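Long-range contact in transcriptional regulator I2 (Pseudomonas fluorescens A506, PDB 4MO7), which acts as a Crohn's disease-associated superantigen and, as a TetR-family member, probably also binds DNA as a transcriptional regulator: residues R78-E82 / E138-V143. Residues are numbered along the deposited sequence; the frame is centred on the assembly and turned at random.
Sequences RAVME and EGQAHV
Glu-138 faces Arg-78 as an opposite charge at long range: its OE2 lies 4.4 Å from Arg-78 NH1, far off the plane of the guanidinium, an electrostatic neighbour and not a bond. The same oxygen does more for the contact by accepting, on its anti side, the N-H of His-142 NE2 at 3.0 Å, one helical turn on, which helps fix the rotation of the imidazole. Gly-139 is where the two backbones run close, its CA 5.2 Å from that of Arg-78. The arginine's methylenes pass alongside this bare stretch of backbone, CD 3.9 Å from Gly-139 CA, because chi1 of 176° sets CG anti to the backbone N and the chain stays extended as far as NE. Helix 73-97 leads, as in TetR-family regulators, from the DNA-binding domain into the C-terminal domain; its residues 78-82 run almost parallel (11°) to residues 138-143 of helix 137-163 in that domain. His-142 makes the pair a worked example of an arginine laid on an imidazole, each group fixed from its edge by a carboxylate: the guanidinium stacks flat on one ring face, centres 3.4 Å apart and planes at 7°, with NH2 above the ring centre. Glu-82 holds the guanidinium edge, OE1 accepting a nearly straight bond from NE at 2.7 Å in a salt bridge, and more weakly from NH2; this oxygen also touches His-142 CB. Val-143 then turns the interface apolar, its CG2 resting against Met-81 CB at 3.9 Å and near Glu-82 CG, while Trp-132 packs on Val-143 and Leu-135 on Met-81.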
loop_
_atom_site.group_PDB
_atom_site.type_symbol
_atom_site.label_atom_id
_atom_site.label_comp_id
_atom_site.label_asym_id
_atom_site.label_seq_id
_atom_site.Cartn_x
_atom_site.Cartn_y
_atom_site.Cartn_z
ATOM N N ARG A 78 -15.042 13.110 13.845
ATOM C CA ARG A 78 -15.268 13.629 12.486
ATOM C C ARG A 78 -14.579 14.971 12.290
ATOM O O ARG A 78 -13.922 15.190 11.271
ATOM C CB ARG A 78 -16.771 13.832 12.254
ATOM C CG ARG A 78 -17.073 14.469 10.883
ATOM C CD ARG A 78 -18.532 14.919 10.887
ATOM N NE ARG A 78 -18.692 16.056 9.996
ATOM C CZ ARG A 78 -19.813 16.758 9.884
ATOM N NH1 ARG A 78 -20.869 16.417 10.615
ATOM N NH2 ARG A 78 -19.879 17.791 9.042
ATOM N N ALA A 79 -14.719 15.881 13.256
ATOM C CA ALA A 79 -14.179 17.241 13.078
ATOM C C ALA A 79 -12.668 17.224 13.147
ATOM O O ALA A 79 -12.028 17.988 12.420
ATOM C CB ALA A 79 -14.740 18.204 14.142
ATOM N N VAL A 80 -12.079 16.383 13.982
ATOM C CA VAL A 80 -10.591 16.264 14.008
ATOM C C VAL A 80 -10.132 15.841 12.624
ATOM O O VAL A 80 -9.179 16.393 12.054
ATOM C CB VAL A 80 -10.155 15.234 15.049
ATOM C CG1 VAL A 80 -8.698 14.822 14.915
ATOM C CG2 VAL A 80 -10.440 15.800 16.451
ATOM N N MET A 81 -10.815 14.863 12.045
ATOM C CA MET A 81 -10.386 14.381 10.738
ATOM C C MET A 81 -10.652 15.418 9.650
ATOM O O MET A 81 -9.836 15.608 8.739
ATOM C CB MET A 81 -11.071 13.067 10.423
ATOM C CG MET A 81 -10.700 11.951 11.415
ATOM S SD MET A 81 -11.313 10.416 10.681
ATOM C CE MET A 81 -11.045 9.250 11.996
ATOM N N GLU A 82 -11.782 16.101 9.728
ATOM C CA GLU A 82 -12.069 17.144 8.740
ATOM C C GLU A 82 -11.028 18.257 8.804
ATOM O O GLU A 82 -10.538 18.751 7.771
ATOM C CB GLU A 82 -13.469 17.720 8.961
ATOM C CG GLU A 82 -14.609 16.809 8.500
ATOM C CD GLU A 82 -15.958 17.494 8.736
ATOM O OE1 GLU A 82 -16.957 17.085 8.132
ATOM O OE2 GLU A 82 -16.016 18.446 9.541
ATOM N N GLU A 138 -22.174 8.493 8.847
ATOM C CA GLU A 138 -22.353 9.888 8.532
ATOM C C GLU A 138 -21.046 10.697 8.673
ATOM O O GLU A 138 -20.777 11.554 7.819
ATOM C CB GLU A 138 -23.467 10.567 9.348
ATOM C CG GLU A 138 -23.184 12.058 9.587
ATOM C CD GLU A 138 -24.417 12.937 9.507
ATOM O OE1 GLU A 138 -25.505 12.445 9.858
ATOM O OE2 GLU A 138 -24.294 14.111 9.081
ATOM N N GLY A 139 -20.263 10.455 9.723
ATOM C CA GLY A 139 -18.989 11.190 9.849
ATOM C C GLY A 139 -18.081 10.834 8.672
ATOM O O GLY A 139 -17.416 11.711 8.033
ATOM N N GLN A 140 -18.054 9.556 8.344
ATOM C CA GLN A 140 -17.180 9.111 7.265
ATOM C C GLN A 140 -17.538 9.788 5.938
ATOM O O GLN A 140 -16.651 10.113 5.132
ATOM C CB GLN A 140 -17.317 7.602 7.099
ATOM C CG GLN A 140 -16.691 7.040 5.875
ATOM C CD GLN A 140 -17.021 5.550 5.692
ATOM O OE1 GLN A 140 -16.367 4.683 6.271
ATOM N NE2 GLN A 140 -18.023 5.258 4.889
ATOM N N ALA A 141 -18.829 9.986 5.689
ATOM C CA ALA A 141 -19.244 10.524 4.373
ATOM C C ALA A 141 -18.788 11.961 4.282
ATOM O O ALA A 141 -18.375 12.420 3.218
ATOM C CB ALA A 141 -20.720 10.430 4.210
ATOM N N HIS A 142 -18.847 12.679 5.413
ATOM C CA HIS A 142 -18.311 14.042 5.464
ATOM C C HIS A 142 -16.803 14.067 5.218
ATOM O O HIS A 142 -16.330 14.892 4.443
ATOM C CB HIS A 142 -18.604 14.717 6.805
ATOM C CG HIS A 142 -20.026 15.158 6.938
ATOM N ND1 HIS A 142 -20.510 16.274 6.291
ATOM C CD2 HIS A 142 -21.079 14.610 7.594
ATOM C CE1 HIS A 142 -21.796 16.415 6.568
ATOM N NE2 HIS A 142 -22.169 15.411 7.346
ATOM N N VAL A 143 -16.066 13.150 5.836
ATOM C CA VAL A 143 -14.601 13.183 5.657
ATOM C C VAL A 143 -14.299 12.784 4.215
ATOM O O VAL A 143 -13.400 13.342 3.580
ATOM C CB VAL A 143 -13.875 12.256 6.610
ATOM C CG1 VAL A 143 -12.423 12.207 6.248
ATOM C CG2 VAL A 143 -14.096 12.750 8.052
HETATM O O HOH W 1 -17.495 18.034 5.302
#